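Local coordinates for peroxisomal membrane protein LPX1 (Saccharomyces cerevisiae, PDB 2Y6U), which hydrolyses acyl esters and lipids in the peroxisome, with acyl esterase, lipase and phospholipase A activity, at residues R30-Y35 against A101-G106; V37-E42 against I86-L91; N226-I231 against E328-V333; R284-H289 against L310-L315. All blocks are in the same frame, centred on the assembly; numbering follows the deposited sequence. Where two conformers were deposited one is given.

Interaction 1. Residues R30-Y35 against A101-G106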
loop_
_atom_site.group_PDB
_atom_site.type_symbol
_atom_site.label_atom_id
_atom_site.label_comp_id
_atom_site.label_asym_id
_atom_site.label_seq_id
_atom_site.Cartn_x
_atom_site.Cartn_y
_atom_site.Cartn_z
ATOM N N ARG A 30 19.423 2.066 -0.774
ATOM C CA ARG A 30 18.207 1.406 -0.271
ATOM C C ARG A 30 18.253 1.601 1.229
ATOM O O ARG A 30 19.249 1.284 1.890
ATOM C CB ARG A 30 18.179 -0.099 -0.585
ATOM C CG ARG A 30 18.004 -0.416 -2.025
ATOM C CD ARG A 30 16.641 0.024 -2.581
ATOM N NE ARG A 30 16.482 -0.307 -4.019
ATOM C CZ ARG A 30 16.762 0.481 -5.028
ATOM N NH1 ARG A 30 17.282 1.697 -4.846
ATOM N NH2 ARG A 30 16.504 0.068 -6.252
ATOM N N LEU A 31 17.169 2.070 1.766
ATOM C CA LEU A 31 17.071 2.283 3.198
ATOM C C LEU A 31 16.650 1.037 3.946
ATOM O O LEU A 31 16.090 0.071 3.398
ATOM C CB LEU A 31 16.073 3.442 3.473
ATOM C CG LEU A 31 16.409 4.797 2.799
ATOM C CD1 LEU A 31 15.203 5.809 3.135
ATOM C CD2 LEU A 31 17.823 5.332 3.218
ATOM N N GLU A 32 16.972 1.067 5.223
ATOM C CA GLU A 32 16.603 0.008 6.174
ATOM C C GLU A 32 15.758 0.619 7.271
ATOM O O GLU A 32 15.827 1.841 7.600
ATOM C CB GLU A 32 17.871 -0.594 6.801
ATOM C CG GLU A 32 18.625 -1.453 5.755
ATOM C CD GLU A 32 19.951 -1.947 6.229
ATOM O OE1 GLU A 32 20.832 -1.131 6.429
ATOM O OE2 GLU A 32 20.110 -3.160 6.347
ATOM N N LEU A 33 15.109 -0.296 7.964
ATOM C CA LEU A 33 14.343 -0.016 9.176
ATOM C C LEU A 33 14.773 -0.888 10.317
ATOM O O LEU A 33 15.036 -2.042 10.090
ATOM C CB LEU A 33 12.865 -0.352 8.918
ATOM C CG LEU A 33 12.111 0.438 7.829
ATOM C CD1 LEU A 33 10.915 -0.400 7.238
ATOM C CD2 LEU A 33 11.786 1.778 8.531
ATOM N N THR A 34 14.920 -0.308 11.496
ATOM C CA THR A 34 15.188 -1.078 12.747
ATOM C C THR A 34 14.001 -0.897 13.657
ATOM O O THR A 34 13.449 0.226 13.753
ATOM C CB THR A 34 16.436 -0.563 13.485
ATOM O OG1 THR A 34 17.556 -0.752 12.631
ATOM C CG2 THR A 34 16.657 -1.328 14.793
ATOM N N TYR A 35 13.534 -1.973 14.269
ATOM C CA TYR A 35 12.416 -1.890 15.158
ATOM C C TYR A 35 12.612 -2.894 16.284
ATOM O O TYR A 35 13.363 -3.860 16.147
ATOM C CB TYR A 35 11.079 -2.163 14.450
ATOM C CG TYR A 35 10.990 -3.504 13.746
ATOM C CD1 TYR A 35 11.542 -3.684 12.485
ATOM C CD2 TYR A 35 10.317 -4.590 14.309
ATOM C CE1 TYR A 35 11.447 -4.898 11.834
ATOM C CE2 TYR A 35 10.196 -5.780 13.651
ATOM C CZ TYR A 35 10.769 -5.937 12.430
ATOM O OH TYR A 35 10.664 -7.124 11.761
ATOM N N ALA A 101 17.981 5.673 11.658
ATOM C CA ALA A 101 18.846 6.734 11.144
ATOM C C ALA A 101 20.293 6.348 11.173
ATOM O O ALA A 101 21.052 6.656 10.269
ATOM C CB ALA A 101 18.653 8.091 11.936
ATOM N N VAL A 102 20.710 5.701 12.263
ATOM C CA VAL A 102 22.071 5.230 12.367
ATOM C C VAL A 102 22.358 4.233 11.221
ATOM O O VAL A 102 23.400 4.341 10.568
ATOM C CB VAL A 102 22.344 4.642 13.804
ATOM C CG1 VAL A 102 23.768 3.977 13.948
ATOM C CG2 VAL A 102 22.117 5.788 14.923
ATOM N N ARG A 103 21.475 3.272 11.004
ATOM C CA ARG A 103 21.717 2.277 9.915
ATOM C C ARG A 103 21.830 2.967 8.540
ATOM O O ARG A 103 22.592 2.514 7.709
ATOM C CB ARG A 103 20.568 1.303 9.731
ATOM C CG ARG A 103 20.428 0.110 10.660
ATOM C CD ARG A 103 21.407 -0.957 10.534
ATOM N NE ARG A 103 21.302 -1.901 9.420
ATOM C CZ ARG A 103 21.852 -3.133 9.465
ATOM N NH1 ARG A 103 22.391 -3.556 10.580
ATOM N NH2 ARG A 103 21.803 -3.983 8.447
ATOM N N ASN A 104 21.017 4.027 8.365
ATOM C CA ASN A 104 20.838 4.738 7.119
ATOM C C ASN A 104 21.809 5.951 6.970
ATOM O O ASN A 104 21.739 6.688 5.967
ATOM C CB ASN A 104 19.409 5.211 7.003
ATOM C CG ASN A 104 18.455 4.058 6.796
ATOM O OD1 ASN A 104 18.823 3.119 6.115
ATOM N ND2 ASN A 104 17.250 4.156 7.312
ATOM N N ARG A 105 22.801 6.041 7.852
ATOM C CA ARG A 105 23.785 7.119 7.732
ATOM C C ARG A 105 24.373 7.206 6.352
ATOM O O ARG A 105 24.929 6.243 5.816
ATOM C CB ARG A 105 24.904 7.010 8.805
ATOM C CG ARG A 105 24.305 7.220 10.213
ATOM C CD ARG A 105 24.154 8.721 10.652
ATOM N NE ARG A 105 24.472 9.001 12.084
ATOM C CZ ARG A 105 23.574 9.349 13.037
ATOM N NH1 ARG A 105 22.251 9.424 12.769
ATOM N NH2 ARG A 105 24.010 9.601 14.287
ATOM N N GLY A 106 24.304 8.408 5.769
ATOM C CA GLY A 106 24.842 8.671 4.430
ATOM C C GLY A 106 23.864 8.353 3.271
ATOM O O GLY A 106 24.175 8.687 2.158
#
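R103 and N104, where helix 98-103 gives way to loop, take hold of one residue, E32, by its carboxylate and its backbone. R103 comes first along the chain. Its side chain is bent at chi2 and chi3, and the guanidinium meets the carboxylate side-on with two nitrogens, one to each oxygen. R103 NH2 gives the shorter bond, 2.8 Å to E32 OE2 on its syn side, while R103 NE reaches E32 OE1 at 3.1 Å from above the carboxylate plane. The two flat groups are therefore far from coplanar, their planes 57° apart, although both oxygens stay near the guanidinium plane. Lower on the same arginine, CG packs 3.6 Å from T34 OG1, a hydroxyl hydrogen-bonded to T12. N104 follows and uses its whole amide on the backbone of E32. OD1 accepts from E32 N at 2.9 Å on an in-plane lone pair, with a nearly straight N-H...O angle of 168°, and ND2 donates to E32 O at 2.7 Å. The asparagine thus pairs with a loop residue much as a neighbouring strand would, and its OD1 also lies 3.8 Å from L31 CD2. R107 adds a second partner for both E32 OE1 and N104 OD1. The contact ties the end of helix 98-103 to the loop leading into strand 35-40, with helix 114-125 packed against L33 and strand 6-11 against T34.

Interaction 2. Residues V37-E42 against I86-L91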
loop_
_atom_site.group_PDB
_atom_site.type_symbol
_atom_site.label_atom_id
_atom_site.label_comp_id
_atom_site.label_asym_id
_atom_site.label_seq_id
_atom_site.Cartn_x
_atom_site.Cartn_y
_atom_site.Cartn_z
ATOM N N VAL A 37 10.710 -5.705 18.757
ATOM C CA VAL A 37 9.539 -6.509 18.903
ATOM C C VAL A 37 9.548 -7.018 20.319
ATOM O O VAL A 37 10.517 -7.701 20.754
ATOM C CB VAL A 37 9.568 -7.801 17.964
ATOM C CG1 VAL A 37 8.305 -8.581 18.146
ATOM C CG2 VAL A 37 9.666 -7.404 16.587
ATOM N N TYR A 38 8.427 -6.826 21.004
ATOM C CA TYR A 38 8.230 -7.298 22.352
ATOM C C TYR A 38 7.200 -8.392 22.299
ATOM O O TYR A 38 6.076 -8.177 21.815
ATOM C CB TYR A 38 7.772 -6.145 23.264
ATOM C CG TYR A 38 8.881 -5.154 23.512
ATOM C CD1 TYR A 38 9.077 -4.085 22.646
ATOM C CD2 TYR A 38 9.754 -5.310 24.548
ATOM C CE1 TYR A 38 10.126 -3.172 22.847
ATOM C CE2 TYR A 38 10.774 -4.377 24.780
ATOM C CZ TYR A 38 10.922 -3.301 23.953
ATOM O OH TYR A 38 11.943 -2.397 24.159
ATOM N N THR A 39 7.551 -9.582 22.807
ATOM C CA THR A 39 6.651 -10.736 22.778
ATOM C C THR A 39 6.311 -11.252 24.187
ATOM O O THR A 39 7.174 -11.417 25.042
ATOM C CB THR A 39 7.271 -11.886 21.909
ATOM O OG1 THR A 39 7.477 -11.300 20.626
ATOM C CG2 THR A 39 6.303 -12.969 21.717
ATOM N N SER A 40 5.038 -11.544 24.372
ATOM C CA SER A 40 4.539 -12.021 25.654
ATOM C C SER A 40 5.155 -13.356 25.905
ATOM O O SER A 40 5.405 -14.166 24.996
ATOM C CB SER A 40 3.019 -12.090 25.685
ATOM O OG SER A 40 2.537 -13.146 26.446
ATOM N N ALA A 41 5.481 -13.511 27.176
ATOM C CA ALA A 41 6.018 -14.715 27.769
ATOM C C ALA A 41 4.831 -15.455 28.497
ATOM O O ALA A 41 5.055 -16.432 29.191
ATOM C CB ALA A 41 7.093 -14.290 28.780
ATOM N N GLU A 42 3.602 -14.914 28.378
ATOM C CA GLU A 42 2.361 -15.416 29.051
ATOM C C GLU A 42 1.541 -16.396 28.177
ATOM O O GLU A 42 0.381 -16.754 28.541
ATOM C CB GLU A 42 1.449 -14.210 29.475
ATOM C CG GLU A 42 0.163 -14.523 30.363
ATOM C CD GLU A 42 -1.205 -14.209 29.653
ATOM O OE1 GLU A 42 -1.186 -13.902 28.448
ATOM O OE2 GLU A 42 -2.281 -14.288 30.297
ATOM N N ILE A 86 -2.041 -9.035 25.701
ATOM C CA ILE A 86 -1.057 -8.534 24.775
ATOM C C ILE A 86 -0.127 -9.632 24.336
ATOM O O ILE A 86 0.467 -10.371 25.166
ATOM C CB ILE A 86 -0.203 -7.366 25.337
ATOM C CG1 ILE A 86 -1.078 -6.140 25.566
ATOM C CG2 ILE A 86 0.902 -6.951 24.326
ATOM C CD1 ILE A 86 -0.311 -5.077 26.362
ATOM N N ASP A 87 -0.027 -9.828 23.035
ATOM C CA ASP A 87 0.872 -10.839 22.550
ATOM C C ASP A 87 2.146 -10.200 22.051
ATOM O O ASP A 87 3.200 -10.654 22.394
ATOM C CB ASP A 87 0.179 -11.659 21.486
ATOM C CG ASP A 87 0.903 -12.955 21.168
ATOM O OD1 ASP A 87 1.102 -13.800 22.103
ATOM O OD2 ASP A 87 1.302 -13.083 19.977
ATOM N N LYS A 88 2.064 -9.244 21.123
ATOM C CA LYS A 88 3.211 -8.525 20.575
ATOM C C LYS A 88 3.063 -7.016 20.687
ATOM O O LYS A 88 1.995 -6.484 20.462
ATOM C CB LYS A 88 3.418 -8.827 19.106
ATOM C CG LYS A 88 3.758 -10.289 18.785
ATOM C CD LYS A 88 4.511 -10.361 17.407
ATOM C CE LYS A 88 5.033 -11.724 17.010
ATOM N NZ LYS A 88 5.899 -11.489 15.756
ATOM N N VAL A 89 4.160 -6.320 20.935
ATOM C CA VAL A 89 4.207 -4.875 20.828
ATOM C C VAL A 89 5.366 -4.518 19.923
ATOM O O VAL A 89 6.488 -5.002 20.133
ATOM C CB VAL A 89 4.449 -4.144 22.186
ATOM C CG1 VAL A 89 4.434 -2.594 22.018
ATOM C CG2 VAL A 89 3.431 -4.571 23.206
ATOM N N LEU A 90 5.130 -3.676 18.919
ATOM C CA LEU A 90 6.199 -3.228 18.010
ATOM C C LEU A 90 6.477 -1.768 18.214
ATOM O O LEU A 90 5.567 -0.926 18.120
ATOM C CB LEU A 90 5.785 -3.407 16.563
ATOM C CG LEU A 90 5.182 -4.751 16.168
ATOM C CD1 LEU A 90 4.812 -4.844 14.660
ATOM C CD2 LEU A 90 6.141 -5.939 16.527
ATOM N N LEU A 91 7.729 -1.425 18.417
ATOM C CA LEU A 91 8.156 -0.116 18.551
ATOM C C LEU A 91 9.103 0.226 17.401
ATOM O O LEU A 91 10.176 -0.360 17.246
ATOM C CB LEU A 91 8.875 0.104 19.879
ATOM C CG LEU A 91 8.113 -0.097 21.185
ATOM C CD1 LEU A 91 9.013 0.434 22.371
ATOM C CD2 LEU A 91 6.745 0.377 21.188
#
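Y38 and V89 form the hydrogen-bonded antiparallel pair at the middle of this strand contact. Y38 N donates to V89 O at 2.8 Å, and V89 N returns the bond to Y38 O over the same distance. Two residues on, S40 N bonds to D87 O, the third backbone bond of the pairing, in which the first strand's direction runs at 170° to that of the second. The tyrosine side chain can be followed outward from this pair. Its CB lies against V89 CB at 4.0 Å and close to V89 O. With CG beside the backbone N (chi1 -70°), CG lies 4.1 Å from V89 O, and the CD1 edge of the ring meets that oxygen in plane at 3.7 Å. Farther out, CE1 reaches L91 CD1 at 3.8 Å, the leucine approaching obliquely. The tyrosine side chain also touches F6, K8 and L72.

Side chains of the non-hydrogen-bonded pair V37 and L90 project from the other face of the sheet. They lie side by side and point the same way, both valine methyls 3.8 Å from L90 CD2. S40 OG accepts from E42 N, two residues on, an ST turn, although E42 is poorly ordered.

In the mixed sheet of the alpha/beta hydrolase fold, strand 35-40 lies between strands 6-11 and 84-92, antiparallel to both, and strand 51-58 continues the sheet on the far side of 84-92.

Interaction 3. Residues N226-I231 against E328-V333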
loop_
_atom_site.group_PDB
_atom_site.type_symbol
_atom_site.label_atom_id
_atom_site.label_comp_id
_atom_site.label_asym_id
_atom_site.label_seq_id
_atom_site.Cartn_x
_atom_site.Cartn_y
_atom_site.Cartn_z
ATOM N N ASN A 226 10.578 18.951 29.701
ATOM C CA ASN A 226 9.475 18.718 30.623
ATOM C C ASN A 226 8.962 17.286 30.552
ATOM O O ASN A 226 7.939 16.994 31.132
ATOM C CB ASN A 226 8.322 19.714 30.403
ATOM C CG ASN A 226 8.713 21.135 30.811
ATOM O OD1 ASN A 226 8.609 22.037 30.009
ATOM N ND2 ASN A 226 9.194 21.319 32.032
ATOM N N ALA A 227 9.667 16.405 29.853
ATOM C CA ALA A 227 9.211 15.021 29.756
ATOM C C ALA A 227 9.334 14.367 31.136
ATOM O O ALA A 227 10.134 14.788 31.983
ATOM C CB ALA A 227 10.031 14.244 28.736
ATOM N N HIS A 228 8.453 13.426 31.401
ATOM C CA HIS A 228 8.580 12.563 32.605
ATOM C C HIS A 228 10.047 12.188 32.827
ATOM O O HIS A 228 10.705 11.735 31.882
ATOM C CB HIS A 228 7.751 11.293 32.378
ATOM C CG HIS A 228 7.583 10.445 33.593
ATOM N ND1 HIS A 228 8.615 9.711 34.141
ATOM C CD2 HIS A 228 6.491 10.184 34.344
ATOM C CE1 HIS A 228 8.171 9.084 35.217
ATOM N NE2 HIS A 228 6.876 9.327 35.345
ATOM N N SER A 229 10.551 12.353 34.044
ATOM C CA SER A 229 11.993 12.156 34.276
ATOM C C SER A 229 12.534 10.791 33.730
ATOM O O SER A 229 13.669 10.746 33.264
ATOM C CB SER A 229 12.341 12.356 35.758
ATOM O OG SER A 229 11.528 11.474 36.486
ATOM N N GLN A 230 11.744 9.704 33.791
ATOM C CA GLN A 230 12.227 8.419 33.306
ATOM C C GLN A 230 12.301 8.436 31.794
ATOM O O GLN A 230 13.219 7.848 31.237
ATOM C CB GLN A 230 11.377 7.212 33.775
ATOM C CG GLN A 230 11.263 7.107 35.277
ATOM C CD GLN A 230 10.461 5.877 35.818
ATOM O OE1 GLN A 230 9.909 5.940 36.930
ATOM N NE2 GLN A 230 10.424 4.785 35.059
ATOM N N ILE A 231 11.341 9.071 31.117
ATOM C CA ILE A 231 11.365 9.116 29.663
ATOM C C ILE A 231 12.497 10.013 29.143
ATOM O O ILE A 231 13.221 9.659 28.235
ATOM C CB ILE A 231 9.972 9.534 29.085
ATOM C CG1 ILE A 231 8.910 8.496 29.522
ATOM C CG2 ILE A 231 9.945 9.656 27.571
ATOM C CD1 ILE A 231 7.450 8.815 29.018
ATOM N N GLU A 328 5.203 13.851 28.416
ATOM C CA GLU A 328 5.129 14.670 29.625
ATOM C C GLU A 328 4.125 14.219 30.641
ATOM O O GLU A 328 4.321 14.453 31.822
ATOM C CB GLU A 328 4.844 16.122 29.259
ATOM C CG GLU A 328 5.884 16.668 28.320
ATOM C CD GLU A 328 5.641 18.125 27.888
ATOM O OE1 GLU A 328 4.508 18.635 28.064
ATOM O OE2 GLU A 328 6.580 18.745 27.352
ATOM N N ALA A 329 3.040 13.601 30.204
ATOM C CA ALA A 329 2.077 13.012 31.132
ATOM C C ALA A 329 1.738 11.617 30.696
ATOM O O ALA A 329 0.581 11.313 30.457
ATOM C CB ALA A 329 0.767 13.914 31.184
ATOM N N PRO A 330 2.747 10.706 30.584
ATOM C CA PRO A 330 2.464 9.358 30.076
ATOM C C PRO A 330 1.416 8.594 30.937
ATOM O O PRO A 330 0.664 7.806 30.396
ATOM C CB PRO A 330 3.843 8.687 30.133
ATOM C CG PRO A 330 4.530 9.418 31.269
ATOM C CD PRO A 330 4.119 10.818 31.105
ATOM N N ASP A 331 1.399 8.787 32.247
ATOM C CA ASP A 331 0.469 7.999 33.088
ATOM C C ASP A 331 -0.988 8.275 32.682
ATOM O O ASP A 331 -1.785 7.331 32.575
ATOM C CB ASP A 331 0.682 8.248 34.549
ATOM C CG ASP A 331 1.981 7.642 35.041
ATOM O OD1 ASP A 331 2.594 6.848 34.319
ATOM O OD2 ASP A 331 2.372 8.004 36.100
ATOM N N LEU A 332 -1.324 9.545 32.452
ATOM C CA LEU A 332 -2.674 9.931 31.965
ATOM C C LEU A 332 -2.978 9.364 30.594
ATOM O O LEU A 332 -4.063 8.849 30.381
ATOM C CB LEU A 332 -2.885 11.449 31.980
ATOM C CG LEU A 332 -2.860 12.073 33.396
ATOM C CD1 LEU A 332 -3.011 13.596 33.323
ATOM C CD2 LEU A 332 -3.924 11.454 34.318
ATOM N N VAL A 333 -1.998 9.406 29.692
ATOM C CA VAL A 333 -2.158 8.862 28.365
ATOM C C VAL A 333 -2.344 7.312 28.400
ATOM O O VAL A 333 -3.241 6.742 27.770
ATOM C CB VAL A 333 -1.000 9.251 27.459
ATOM C CG1 VAL A 333 -1.138 8.617 26.030
ATOM C CG2 VAL A 333 -0.913 10.814 27.281
HETATM O O HOH W 1 9.207 18.476 27.227
HETATM O O HOH W 2 4.801 8.786 37.255
#
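Apolar packing centres on the ring of P330, which meets H228 and I231 together. P330 CG lies 3.7 Å from H228 CD2, the two side chains crossing at about a right angle, and also 3.7 Å from I231 CD1, where isoleucine and proline meet tip to tip.

Van der Waals contact of mixed polar and apolar atoms forms where the extended chain of E328 passes N226: its CG touches N226 O at 3.5 Å, and its OE2 lies 3.6 Å from N226 CB.

Both segments lead into helices. H228 occupies the N-cap position of helix 229-239, its ND1 accepting from Q230 N at 3.1 Å in the ring plane, while P330 is in the first turn of helix 330-347. The contact therefore joins two helix starts, with Y70 packed against H228, I231 and P330.

Polar links across the contact run through water. One water accepts from N226 N and donates to E328 OE2 at 2.6 Å, while E328 OE1 is bound by S322. Another lies in the plane of the imidazole, 2.9 Å from H228 NE2, and donates to D331 OD2. An alanine in place of H228 would probably leave Q230 N without its capping acceptor, the D331 water without its ring partner, and a gap beside P330 CG.

Interaction 4. Residues R284-H289 against L310-L315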
loop_
_atom_site.group_PDB
_atom_site.type_symbol
_atom_site.label_atom_id
_atom_site.label_comp_id
_atom_site.label_asym_id
_atom_site.label_seq_id
_atom_site.Cartn_x
_atom_site.Cartn_y
_atom_site.Cartn_z
ATOM N N ARG A 284 -12.751 3.808 8.656
ATOM C CA ARG A 284 -14.055 3.417 9.261
ATOM C C ARG A 284 -13.871 2.874 10.667
ATOM O O ARG A 284 -14.857 2.712 11.409
ATOM C CB ARG A 284 -14.718 2.331 8.437
ATOM C CG ARG A 284 -15.046 2.737 7.085
ATOM C CD ARG A 284 -15.808 1.565 6.578
ATOM N NE ARG A 284 -15.818 1.475 5.146
ATOM C CZ ARG A 284 -16.581 0.613 4.481
ATOM N NH1 ARG A 284 -17.349 -0.254 5.154
ATOM N NH2 ARG A 284 -16.554 0.606 3.153
ATOM N N LYS A 285 -12.636 2.683 11.075
ATOM C CA LYS A 285 -12.317 2.092 12.356
ATOM C C LYS A 285 -12.579 3.019 13.509
ATOM O O LYS A 285 -12.416 4.215 13.399
ATOM C CB LYS A 285 -10.806 1.732 12.406
ATOM C CG LYS A 285 -10.324 0.893 11.279
ATOM C CD LYS A 285 -11.024 -0.497 11.179
ATOM C CE LYS A 285 -10.633 -1.246 9.902
ATOM N NZ LYS A 285 -9.176 -1.415 9.768
ATOM N N ARG A 286 -12.894 2.448 14.657
ATOM C CA ARG A 286 -12.899 3.220 15.861
ATOM C C ARG A 286 -11.555 3.917 16.029
ATOM O O ARG A 286 -10.516 3.267 16.003
ATOM C CB ARG A 286 -13.082 2.240 17.017
ATOM C CG ARG A 286 -12.984 2.925 18.366
ATOM C CD ARG A 286 -14.245 3.462 18.687
ATOM N NE ARG A 286 -14.503 3.890 20.088
ATOM C CZ ARG A 286 -15.348 4.899 20.406
ATOM N NH1 ARG A 286 -15.989 5.637 19.460
ATOM N NH2 ARG A 286 -15.550 5.191 21.698
ATOM N N THR A 287 -11.591 5.232 16.217
ATOM C CA THR A 287 -10.433 6.074 16.306
ATOM C C THR A 287 -10.556 6.984 17.516
ATOM O O THR A 287 -11.604 7.758 17.729
ATOM C CB THR A 287 -10.332 6.889 15.005
ATOM O OG1 THR A 287 -10.242 6.008 13.899
ATOM C CG2 THR A 287 -9.071 7.810 15.056
ATOM N N ILE A 288 -9.614 6.826 18.410
ATOM C CA ILE A 288 -9.519 7.642 19.606
ATOM C C ILE A 288 -8.542 8.773 19.319
ATOM O O ILE A 288 -7.423 8.526 18.858
ATOM C CB ILE A 288 -8.938 6.810 20.752
ATOM C CG1 ILE A 288 -9.656 5.483 20.914
ATOM C CG2 ILE A 288 -8.889 7.626 22.027
ATOM C CD1 ILE A 288 -11.282 5.558 21.074
ATOM N N HIS A 289 -8.901 10.001 19.670
ATOM C CA HIS A 289 -8.085 11.147 19.425
ATOM C C HIS A 289 -7.810 11.731 20.778
ATOM O O HIS A 289 -8.722 12.117 21.494
ATOM C CB HIS A 289 -8.886 12.079 18.548
ATOM C CG HIS A 289 -8.159 13.298 18.095
ATOM N ND1 HIS A 289 -8.810 14.306 17.412
ATOM C CD2 HIS A 289 -6.858 13.686 18.222
ATOM C CE1 HIS A 289 -7.941 15.247 17.129
ATOM N NE2 HIS A 289 -6.746 14.890 17.576
ATOM N N LEU A 310 -14.019 11.462 10.604
ATOM C CA LEU A 310 -13.927 10.100 11.126
ATOM C C LEU A 310 -15.317 9.671 11.594
ATOM O O LEU A 310 -15.894 10.297 12.501
ATOM C CB LEU A 310 -12.887 10.064 12.195
ATOM C CG LEU A 310 -11.421 10.136 11.815
ATOM C CD1 LEU A 310 -10.528 10.432 13.035
ATOM C CD2 LEU A 310 -11.071 8.800 11.093
ATOM N N GLN A 311 -15.860 8.601 10.983
ATOM C CA GLN A 311 -17.229 8.164 11.294
ATOM C C GLN A 311 -17.344 7.629 12.701
ATOM O O GLN A 311 -18.381 7.723 13.274
ATOM C CB GLN A 311 -17.698 7.039 10.353
ATOM C CG GLN A 311 -18.131 7.451 8.995
ATOM C CD GLN A 311 -18.249 6.224 7.952
ATOM O OE1 GLN A 311 -17.552 5.132 8.034
ATOM N NE2 GLN A 311 -19.088 6.454 6.954
ATOM N N ASN A 312 -16.288 7.012 13.228
ATOM C CA ASN A 312 -16.328 6.380 14.526
ATOM C C ASN A 312 -15.253 6.996 15.363
ATOM O O ASN A 312 -14.114 6.539 15.388
ATOM C CB ASN A 312 -16.165 4.844 14.398
ATOM C CG ASN A 312 -16.472 4.079 15.696
ATOM O OD1 ASN A 312 -16.742 4.715 16.751
ATOM N ND2 ASN A 312 -16.439 2.740 15.648
ATOM N N TYR A 313 -15.588 8.076 16.063
ATOM C CA TYR A 313 -14.589 8.981 16.618
ATOM C C TYR A 313 -14.862 9.271 18.088
ATOM O O TYR A 313 -16.075 9.409 18.496
ATOM C CB TYR A 313 -14.724 10.286 15.861
ATOM C CG TYR A 313 -13.859 11.441 16.344
ATOM C CD1 TYR A 313 -12.589 11.606 15.909
ATOM C CD2 TYR A 313 -14.343 12.362 17.327
ATOM C CE1 TYR A 313 -11.807 12.593 16.318
ATOM C CE2 TYR A 313 -13.601 13.361 17.715
ATOM C CZ TYR A 313 -12.321 13.524 17.236
ATOM O OH TYR A 313 -11.572 14.590 17.645
ATOM N N HIS A 314 -13.788 9.316 18.896
ATOM C CA HIS A 314 -13.897 9.669 20.292
ATOM C C HIS A 314 -12.749 10.577 20.651
ATOM O O HIS A 314 -11.592 10.214 20.416
ATOM C CB HIS A 314 -13.820 8.438 21.167
ATOM C CG HIS A 314 -13.772 8.752 22.650
ATOM N ND1 HIS A 314 -14.883 8.711 23.475
ATOM C CD2 HIS A 314 -12.753 9.182 23.437
ATOM C CE1 HIS A 314 -14.526 9.011 24.711
ATOM N NE2 HIS A 314 -13.253 9.357 24.709
ATOM N N LEU A 315 -13.016 11.735 21.253
ATOM C CA LEU A 315 -11.979 12.647 21.708
ATOM C C LEU A 315 -11.768 12.452 23.221
ATOM O O LEU A 315 -12.751 12.376 24.014
ATOM C CB LEU A 315 -12.384 14.143 21.468
ATOM C CG LEU A 315 -11.284 15.178 21.865
ATOM C CD1 LEU A 315 -10.103 15.203 20.820
ATOM C CD2 LEU A 315 -11.977 16.518 22.162
HETATM O O HOH W 3 -16.056 1.307 13.372
HETATM O O HOH W 4 -17.359 3.409 10.950
HETATM O O HOH W 5 -13.766 6.317 11.949
HETATM O O HOH W 6 -17.821 7.428 20.199
#
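Two adjacent parallel strands at one margin of the central sheet make this contact, T287, I288 and H289 pairing in turn with Y313, H314 and L315. The ladder runs T287 N to N312 O, H314 N to T287 O and H289 N to H314 O, the last at 2.8 Å.

R286 crosses N312 at about a right angle. Its CG is anti to the backbone N (chi1 175°), and the chain then bends at chi2. NH1 donates to N312 OD1 at 3.0 Å, tilted 28° from the carbonyl plane, and also to a water that donates to Y313 O. H314 CB lies over one face of the guanidinium, 3.7 Å from NH2. A leucine in place of R286 would probably leave N312 OD1 and the water on Y313 O without their NH1 partner.

Strands 286-292 and 313-318 are joined through helix 300-309, a beta-alpha-beta crossover within the alpha/beta hydrolase fold, and 313-318 is the outermost strand of the sheet within this chain. The face bearing T287 and H289 looks toward that helix, where Q303 and L306 touch H289.

On this face H289 ND1 and Y313 OH share a hydrogen bond of 2.8 Å, the two rings meeting rim to rim with their planes 72° apart. L315 CD1 sits over the face of the imidazole in a CH-pi contact, 4.0 Å from its centroid. T287 CG2 packs 3.6 Å from L310 CD1, while T287 OG1 donates to K285 O, two residues earlier in the same segment.

How the interactions relate
Interactions 2 and 4 belong to one mixed sheet, pairing strand 35-40 with 84-92 toward one margin and 286-292 with 313-318 at the other, their centres about 25 Å apart. Interaction 1 lies at the end of helix 98-103, which follows strand 84-92 in the chain, and touches interaction 2 where Y35 CB packs 3.4 Å from L91 O. Along the chain, the segments of interaction 2 fall between those of interaction 1, and those of interaction 4 between those of interaction 3. Interaction 3 joins the starts of helices 229-239 and 330-347, its nearest atoms about 8 Å from interaction 4. Two of the contacts thus pair strands toward either margin of the sheet, while the other two join loops and helix ends around it.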